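Local atomic coordinates of phytochromobilin synthase (Solanum lycopersicum, PDB entry 6KME), a protein that probably carries out the ferredoxin-dependent reduction of biliverdin IX alpha to phytochromobilin, the chromophore of plant phytochromes, and binds biliverdin. Residues A[106-114]-A[141-149]; A[150-161]-A[193-204]. The protein carries 1 engineered substitution. One frame throughout, in Å; residues are numbered along the deposited sequence. Where two conformers were deposited one is given.

Contact 1 of 2, residues A[106-114]-A[141-149]; sequences PEFDLPIFC and DYKEKYYKD
Pro111 points CD at the middle of one face of the Tyr146 ring, 3.7 Å from the centroid and 8° off the ring normal, a CH-pi contact. The CG and CB of the same proline also meet Tyr147, whose OH comes within 3.5 Å of Pro111 CG while it hydrogen-bonds to Leu130 O of the neighbouring strand. This is the tight, buried end, where Leu208 of helix 188-211 packs on both Pro111 and Tyr146. The loop 106-111 leads into strand 112-119 of the antiparallel sheet of this ferredoxin-dependent bilin reductase, and helix 141-147 is fastened to that entry by three tyrosines and a lysine. Tyr142 OH donates to Asp109 O (2.8 Å), tilted 21° from the carbonyl plane, and also hydrogen-bonds with Leu133 N, so two bonds hold the phenol. Toward solvent the packing gives way to polar contacts. The CB of Asp109 does not itself point at helix 141-147, but a chi1 of 70° swings the carboxylate that way, and there it takes two donors: Tyr146 OH reaches OD1 (2.7 Å) from above the carboxylate plane, and Lys145 NZ meets OD2 (2.7 Å) on the syn side in a salt bridge. Lys145 is exposed and fully extended, and its CG lies over the Tyr146 face opposite Pro111, near the rim.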
# COMPACT_ATOMS: atom_id res chain seq x y z
N PRO A 106 -14.52 -7.54 2.50
CA PRO A 106 -15.41 -6.58 1.83
C PRO A 106 -16.58 -6.10 2.68
O PRO A 106 -17.17 -5.06 2.35
CB PRO A 106 -15.89 -7.35 0.59
CG PRO A 106 -14.82 -8.37 0.35
CD PRO A 106 -14.34 -8.77 1.71
N GLU A 107 -16.94 -6.81 3.74
CA GLU A 107 -17.99 -6.34 4.64
C GLU A 107 -17.57 -5.11 5.45
O GLU A 107 -18.43 -4.40 5.97
CB GLU A 107 -18.41 -7.47 5.59
CG GLU A 107 -19.18 -8.61 4.92
CD GLU A 107 -18.29 -9.56 4.11
OE1 GLU A 107 -17.05 -9.53 4.28
OE2 GLU A 107 -18.85 -10.33 3.30
N PHE A 108 -16.27 -4.85 5.57
CA PHE A 108 -15.75 -3.75 6.38
C PHE A 108 -15.05 -2.76 5.46
O PHE A 108 -13.92 -2.99 5.02
CB PHE A 108 -14.80 -4.28 7.45
CG PHE A 108 -15.44 -5.32 8.33
CD1 PHE A 108 -16.13 -4.95 9.47
CD2 PHE A 108 -15.37 -6.66 8.00
CE1 PHE A 108 -16.73 -5.90 10.28
CE2 PHE A 108 -15.97 -7.62 8.79
CZ PHE A 108 -16.65 -7.25 9.94
N ASP A 109 -15.71 -1.62 5.20
CA ASP A 109 -15.22 -0.69 4.18
C ASP A 109 -14.03 0.15 4.65
O ASP A 109 -13.87 1.31 4.22
CB ASP A 109 -16.36 0.22 3.72
CG ASP A 109 -16.79 1.22 4.80
OD1 ASP A 109 -16.54 0.96 5.99
OD2 ASP A 109 -17.39 2.25 4.43
N LEU A 110 -13.17 -0.43 5.48
CA LEU A 110 -11.99 0.26 6.00
C LEU A 110 -11.04 0.69 4.88
O LEU A 110 -10.96 0.05 3.83
CB LEU A 110 -11.21 -0.64 6.95
CG LEU A 110 -11.79 -0.86 8.34
CD1 LEU A 110 -11.39 -2.24 8.83
CD2 LEU A 110 -11.26 0.23 9.26
N PRO A 111 -10.27 1.75 5.12
CA PRO A 111 -9.12 2.01 4.25
C PRO A 111 -8.14 0.85 4.29
O PRO A 111 -8.08 0.06 5.24
CB PRO A 111 -8.50 3.28 4.86
CG PRO A 111 -9.62 3.96 5.57
CD PRO A 111 -10.49 2.83 6.10
N ILE A 112 -7.37 0.73 3.21
CA ILE A 112 -6.28 -0.24 3.12
C ILE A 112 -5.02 0.39 3.71
O ILE A 112 -4.57 1.44 3.25
CB ILE A 112 -6.06 -0.67 1.66
CG1 ILE A 112 -7.24 -1.53 1.22
CG2 ILE A 112 -4.73 -1.38 1.53
CD1 ILE A 112 -7.34 -1.74 -0.29
N PHE A 113 -4.46 -0.24 4.74
CA PHE A 113 -3.20 0.24 5.29
C PHE A 113 -2.08 -0.13 4.35
O PHE A 113 -2.00 -1.27 3.87
CB PHE A 113 -2.92 -0.32 6.69
CG PHE A 113 -1.67 0.27 7.32
CD1 PHE A 113 -1.73 1.49 8.00
CD2 PHE A 113 -0.44 -0.36 7.17
CE1 PHE A 113 -0.56 2.06 8.55
CE2 PHE A 113 0.72 0.20 7.71
CZ PHE A 113 0.66 1.41 8.40
N CYS A 114 -1.19 0.83 4.08
CA CYS A 114 -0.18 0.69 3.02
C CYS A 114 1.14 1.29 3.49
O CYS A 114 1.20 2.49 3.79
CB CYS A 114 -0.68 1.37 1.74
SG CYS A 114 0.53 1.53 0.41
N ASP A 141 -18.78 11.70 1.33
CA ASP A 141 -19.22 10.92 2.48
C ASP A 141 -18.09 10.06 3.05
O ASP A 141 -17.80 10.12 4.26
CB ASP A 141 -20.41 10.04 2.09
CG ASP A 141 -21.72 10.82 2.00
OD1 ASP A 141 -21.84 11.85 2.69
OD2 ASP A 141 -22.62 10.40 1.24
N TYR A 142 -17.42 9.28 2.20
CA TYR A 142 -16.36 8.38 2.68
C TYR A 142 -15.19 9.16 3.26
O TYR A 142 -14.59 8.74 4.25
CB TYR A 142 -15.89 7.47 1.54
CG TYR A 142 -14.94 6.35 1.95
CD1 TYR A 142 -15.43 5.13 2.42
CD2 TYR A 142 -13.56 6.52 1.87
CE1 TYR A 142 -14.56 4.10 2.79
CE2 TYR A 142 -12.68 5.49 2.24
CZ TYR A 142 -13.19 4.29 2.71
OH TYR A 142 -12.32 3.30 3.07
N LYS A 143 -14.84 10.30 2.64
CA LYS A 143 -13.71 11.09 3.11
C LYS A 143 -13.97 11.62 4.51
O LYS A 143 -13.09 11.57 5.38
CB LYS A 143 -13.41 12.23 2.13
CG LYS A 143 -12.30 13.17 2.57
CD LYS A 143 -12.25 14.41 1.68
CE LYS A 143 -11.07 15.32 2.03
NZ LYS A 143 -11.31 16.71 1.52
N GLU A 144 -15.18 12.12 4.76
CA GLU A 144 -15.53 12.60 6.10
C GLU A 144 -15.60 11.45 7.09
O GLU A 144 -15.18 11.59 8.25
CB GLU A 144 -16.85 13.36 6.06
CG GLU A 144 -16.71 14.77 5.54
CD GLU A 144 -15.82 15.62 6.44
OE1 GLU A 144 -16.24 15.91 7.58
OE2 GLU A 144 -14.70 15.97 6.01
N LYS A 145 -16.12 10.30 6.66
CA LYS A 145 -16.28 9.15 7.54
C LYS A 145 -14.95 8.72 8.15
O LYS A 145 -14.89 8.30 9.31
CB LYS A 145 -16.93 8.01 6.76
CG LYS A 145 -17.11 6.70 7.50
CD LYS A 145 -17.68 5.62 6.58
CE LYS A 145 -18.04 4.36 7.36
NZ LYS A 145 -18.66 3.30 6.51
N TYR A 146 -13.86 8.81 7.39
CA TYR A 146 -12.62 8.18 7.81
C TYR A 146 -11.45 9.13 8.05
O TYR A 146 -10.54 8.77 8.81
CB TYR A 146 -12.18 7.12 6.78
CG TYR A 146 -12.88 5.80 7.00
CD1 TYR A 146 -12.69 5.08 8.18
CD2 TYR A 146 -13.74 5.27 6.05
CE1 TYR A 146 -13.33 3.86 8.40
CE2 TYR A 146 -14.39 4.05 6.26
CZ TYR A 146 -14.18 3.35 7.44
OH TYR A 146 -14.82 2.15 7.66
N TYR A 147 -11.43 10.32 7.45
CA TYR A 147 -10.25 11.17 7.53
C TYR A 147 -10.48 12.48 8.27
O TYR A 147 -9.50 13.17 8.56
CB TYR A 147 -9.70 11.46 6.12
CG TYR A 147 -9.34 10.18 5.40
CD1 TYR A 147 -8.12 9.55 5.64
CD2 TYR A 147 -10.24 9.57 4.54
CE1 TYR A 147 -7.80 8.34 5.00
CE2 TYR A 147 -9.93 8.37 3.90
CZ TYR A 147 -8.71 7.77 4.14
OH TYR A 147 -8.42 6.58 3.50
N LYS A 148 -11.73 12.81 8.62
CA LYS A 148 -11.98 14.09 9.27
C LYS A 148 -11.12 14.27 10.51
O LYS A 148 -10.55 15.34 10.74
CB LYS A 148 -13.46 14.21 9.64
N ASP A 149 -10.97 13.21 11.30
CA ASP A 149 -10.27 13.26 12.58
C ASP A 149 -8.79 12.92 12.47
O ASP A 149 -8.09 12.90 13.49
CB ASP A 149 -10.96 12.32 13.57
CG ASP A 149 -12.35 12.82 13.97
OD1 ASP A 149 -12.56 14.05 13.99
OD2 ASP A 149 -13.24 11.98 14.26

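Contact 2 of 2, residues A[150-161]-A[193-204]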
# COMPACT_ATOMS: atom_id res chain seq x y z
N LEU A 150 -8.29 12.65 11.26
CA LEU A 150 -6.89 12.32 11.02
C LEU A 150 -6.11 13.42 10.31
O LEU A 150 -4.92 13.24 10.05
CB LEU A 150 -6.80 11.04 10.21
CG LEU A 150 -7.38 9.79 10.87
CD1 LEU A 150 -7.15 8.59 9.97
CD2 LEU A 150 -6.76 9.59 12.24
N ILE A 151 -6.75 14.55 9.99
CA ILE A 151 -6.04 15.63 9.30
C ILE A 151 -4.86 16.13 10.13
O ILE A 151 -3.78 16.40 9.60
CB ILE A 151 -7.01 16.78 8.93
CG1 ILE A 151 -8.10 16.29 7.97
CG2 ILE A 151 -6.27 18.00 8.35
CD1 ILE A 151 -7.61 15.35 6.88
N THR A 152 -5.03 16.24 11.46
CA THR A 152 -3.92 16.71 12.29
C THR A 152 -2.76 15.72 12.28
O THR A 152 -1.59 16.12 12.33
CB THR A 152 -4.40 16.96 13.73
OG1 THR A 152 -4.92 15.75 14.28
CG2 THR A 152 -5.48 18.02 13.75
N LEU A 153 -3.06 14.42 12.20
CA LEU A 153 -1.99 13.43 12.08
C LEU A 153 -1.20 13.63 10.78
O LEU A 153 0.03 13.64 10.78
CB LEU A 153 -2.55 12.01 12.15
CG LEU A 153 -1.61 10.85 11.78
CD1 LEU A 153 -0.43 10.72 12.74
CD2 LEU A 153 -2.38 9.53 11.71
N GLY A 154 -1.91 13.78 9.66
CA GLY A 154 -1.22 14.02 8.40
C GLY A 154 -0.42 15.30 8.42
O GLY A 154 0.66 15.37 7.81
N LEU A 155 -0.91 16.33 9.11
CA LEU A 155 -0.19 17.60 9.19
C LEU A 155 1.10 17.44 9.99
O LEU A 155 2.12 18.06 9.65
CB LEU A 155 -1.09 18.67 9.80
CG LEU A 155 -0.72 20.13 9.53
CD1 LEU A 155 -0.64 20.39 8.04
CD2 LEU A 155 -1.73 21.05 10.19
N LYS A 156 1.07 16.63 11.04
CA LYS A 156 2.26 16.42 11.87
C LYS A 156 3.44 15.92 11.04
O LYS A 156 4.56 16.42 11.17
CB LYS A 156 1.95 15.43 12.99
CG LYS A 156 3.11 15.14 13.93
CD LYS A 156 2.74 14.02 14.91
CE LYS A 156 3.73 13.91 16.06
NZ LYS A 156 3.44 12.72 16.91
N TYR A 157 3.21 14.93 10.18
CA TYR A 157 4.32 14.32 9.47
C TYR A 157 4.60 14.94 8.11
O TYR A 157 5.72 14.84 7.61
CB TYR A 157 4.08 12.81 9.33
CG TYR A 157 4.30 12.13 10.66
CD1 TYR A 157 5.58 11.93 11.14
CD2 TYR A 157 3.22 11.75 11.46
CE1 TYR A 157 5.80 11.34 12.35
CE2 TYR A 157 3.44 11.14 12.68
CZ TYR A 157 4.73 10.94 13.11
OH TYR A 157 4.97 10.35 14.33
N SER A 158 3.61 15.60 7.51
CA SER A 158 3.87 16.33 6.27
C SER A 158 4.92 17.41 6.48
O SER A 158 5.63 17.78 5.54
CB SER A 158 2.58 16.94 5.73
OG SER A 158 2.27 18.14 6.42
N LYS A 159 5.04 17.93 7.71
CA LYS A 159 6.07 18.92 7.99
C LYS A 159 7.45 18.27 8.10
O LYS A 159 8.44 18.83 7.64
CB LYS A 159 5.74 19.68 9.27
CG LYS A 159 4.42 20.43 9.22
CD LYS A 159 4.16 21.18 10.51
CE LYS A 159 2.78 21.81 10.53
NZ LYS A 159 2.52 22.55 11.79
N LEU A 160 7.51 17.07 8.68
CA LEU A 160 8.77 16.39 8.97
C LEU A 160 9.28 15.54 7.81
O LEU A 160 10.49 15.29 7.73
CB LEU A 160 8.61 15.48 10.19
CG LEU A 160 8.01 16.08 11.47
CD1 LEU A 160 7.85 14.97 12.49
CD2 LEU A 160 8.90 17.18 12.01
N LEU A 161 8.39 15.04 6.96
CA LEU A 161 8.71 14.17 5.83
C LEU A 161 8.14 14.84 4.59
O LEU A 161 6.97 14.61 4.22
CB LEU A 161 8.14 12.76 6.02
CG LEU A 161 8.67 11.93 7.21
CD1 LEU A 161 7.81 10.69 7.49
CD2 LEU A 161 10.13 11.51 6.98
N VAL A 193 12.17 9.34 12.47
CA VAL A 193 10.88 9.96 12.13
C VAL A 193 10.01 8.98 11.35
O VAL A 193 8.80 8.87 11.60
CB VAL A 193 11.11 11.26 11.35
CG1 VAL A 193 9.79 11.84 10.89
CG2 VAL A 193 11.84 12.27 12.23
N LEU A 194 10.61 8.26 10.40
CA LEU A 194 9.85 7.30 9.61
C LEU A 194 9.24 6.22 10.49
O LEU A 194 8.09 5.81 10.28
CB LEU A 194 10.75 6.66 8.55
CG LEU A 194 10.11 5.56 7.71
CD1 LEU A 194 8.94 6.11 6.91
CD2 LEU A 194 11.15 4.90 6.79
N PHE A 195 10.01 5.71 11.45
CA PHE A 195 9.49 4.71 12.37
C PHE A 195 8.32 5.27 13.18
O PHE A 195 7.28 4.61 13.31
CB PHE A 195 10.60 4.21 13.30
CG PHE A 195 11.40 3.07 12.73
CD1 PHE A 195 11.89 3.12 11.43
CD2 PHE A 195 11.68 1.94 13.50
CE1 PHE A 195 12.63 2.06 10.90
CE2 PHE A 195 12.41 0.89 12.98
CZ PHE A 195 12.89 0.95 11.68
N SER A 196 8.46 6.48 13.72
CA SER A 196 7.38 7.08 14.49
C SER A 196 6.12 7.25 13.65
O SER A 196 5.00 7.05 14.14
CB SER A 196 7.82 8.44 15.05
OG SER A 196 8.88 8.29 15.97
N ALA A 197 6.28 7.61 12.37
CA ALA A 197 5.15 7.78 11.46
C ALA A 197 4.44 6.46 11.20
O ALA A 197 3.20 6.39 11.23
CB ALA A 197 5.61 8.41 10.14
N PHE A 198 5.20 5.40 10.88
CA PHE A 198 4.60 4.08 10.68
C PHE A 198 3.76 3.68 11.88
O PHE A 198 2.62 3.22 11.72
CB PHE A 198 5.69 3.03 10.42
CG PHE A 198 5.17 1.63 10.25
CD1 PHE A 198 4.93 0.82 11.36
CD2 PHE A 198 4.92 1.11 8.98
CE1 PHE A 198 4.44 -0.48 11.21
CE2 PHE A 198 4.43 -0.18 8.81
CZ PHE A 198 4.19 -0.99 9.94
N LYS A 199 4.30 3.86 13.08
CA LYS A 199 3.60 3.43 14.29
C LYS A 199 2.34 4.26 14.54
O LYS A 199 1.27 3.72 14.83
CB LYS A 199 4.54 3.49 15.49
CG LYS A 199 5.70 2.51 15.40
CD LYS A 199 6.69 2.72 16.53
CE LYS A 199 7.95 1.90 16.35
NZ LYS A 199 8.84 2.05 17.53
N ASP A 200 2.46 5.59 14.40
CA ASP A 200 1.31 6.48 14.55
C ASP A 200 0.22 6.17 13.53
O ASP A 200 -0.97 6.13 13.87
CB ASP A 200 1.76 7.93 14.42
CG ASP A 200 2.36 8.47 15.70
OD1 ASP A 200 2.30 7.74 16.71
OD2 ASP A 200 2.90 9.60 15.69
N TYR A 201 0.60 5.98 12.26
CA TYR A 201 -0.37 5.68 11.21
C TYR A 201 -0.99 4.31 11.41
O TYR A 201 -2.20 4.13 11.20
CB TYR A 201 0.31 5.77 9.82
CG TYR A 201 0.29 7.17 9.20
CD1 TYR A 201 0.77 8.28 9.91
CD2 TYR A 201 -0.21 7.39 7.92
CE1 TYR A 201 0.75 9.57 9.36
CE2 TYR A 201 -0.23 8.69 7.35
CZ TYR A 201 0.24 9.76 8.08
OH TYR A 201 0.22 11.04 7.55
N TYR A 202 -0.20 3.31 11.83
CA TYR A 202 -0.79 1.99 12.01
C TYR A 202 -1.73 1.95 13.22
O TYR A 202 -2.77 1.29 13.18
CB TYR A 202 0.30 0.91 12.12
CG TYR A 202 -0.30 -0.47 11.99
CD1 TYR A 202 -0.90 -0.87 10.79
CD2 TYR A 202 -0.32 -1.35 13.06
CE1 TYR A 202 -1.49 -2.13 10.66
CE2 TYR A 202 -0.91 -2.63 12.93
CZ TYR A 202 -1.50 -3.00 11.73
OH TYR A 202 -2.09 -4.24 11.60
N GLN A 203 -1.39 2.68 14.29
CA GLN A 203 -2.30 2.75 15.43
C GLN A 203 -3.59 3.48 15.06
O GLN A 203 -4.67 3.10 15.52
CB GLN A 203 -1.60 3.42 16.62
CG GLN A 203 -0.51 2.54 17.26
CD GLN A 203 0.20 3.22 18.42
OE1 GLN A 203 0.52 4.40 18.36
NE2 GLN A 203 0.42 2.47 19.49
N ALA A 204 -3.49 4.53 14.24
CA ALA A 204 -4.69 5.20 13.75
C ALA A 204 -5.58 4.23 12.98
O ALA A 204 -6.80 4.23 13.15
CB ALA A 204 -4.31 6.40 12.86
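Tyr157 is the main bump of this interface: its side chain drops as a knob into the hollow formed by Ser196, Ala197, Asp200 and Tyr201. Ala197 is the floor, its CB 3.8 Å from the ring centroid and 17° off the normal, a CH-pi contact displaced toward the rim. At the far end of the ring Tyr157 OH donates to Asp200 OD2 (2.6 Å), approaching from above the carboxylate plane. The same oxygen is reached by the extended chain of exposed Lys156, whose NZ makes a weak, long salt bridge of 3.4 Å; the added positive charge may help keep Asp200 ionised. Helix 151-160 and the 193-204 portion of helix 188-211 run antiparallel (168°), these segment axes 11.0 Å apart at the closest, a spacing wide enough for rings to lie between them, and they pack together on one side of the central antiparallel sheet of the bilin reductase fold. One turn before Tyr157, Leu153 fills the next hollow. With CG anti to its backbone N (chi1 169°), it places CG 3.6 Å from Tyr201 CE1 and lays CD2 over the Tyr201 ring, while CD2 also meets Ala204 CB (3.9 Å). Tyr201 is itself a bump: it reaches back past Leu153 to Gly154, its OH 3.4 Å from Gly154 CA, and that hydroxyl hydrogen-bonds to Ile178 O. At the other end the branch CG1 of Val193 wedges between Leu160 and Leu161, 3.8 Å from Leu161 CG; Leu161 in turn leans on Ile180 and Phe184 of strand 180-185.

Overall arrangement
Contact 1 and contact 2 follow each other along the chain, as do helices 141-147 and 151-160. Their centres are about 17 Å apart, but Phe113 bridges them from strand 112-119: its CE1 lies 3.5 Å from Tyr202 CA, and its CE2 is 3.9 Å from Phe198 CE2. The edge-to-face pair of Phe113 and Tyr202 belongs to the same junction. The side chains that meet across the two contacts lie back from the pocket, those of Tyr147 and Leu194 about 12 Å from the bound biliverdin. Cys114, which takes no part in the packing of contact 1, does touch the bilin, so the strand entered through contact 1 continues into the substrate site.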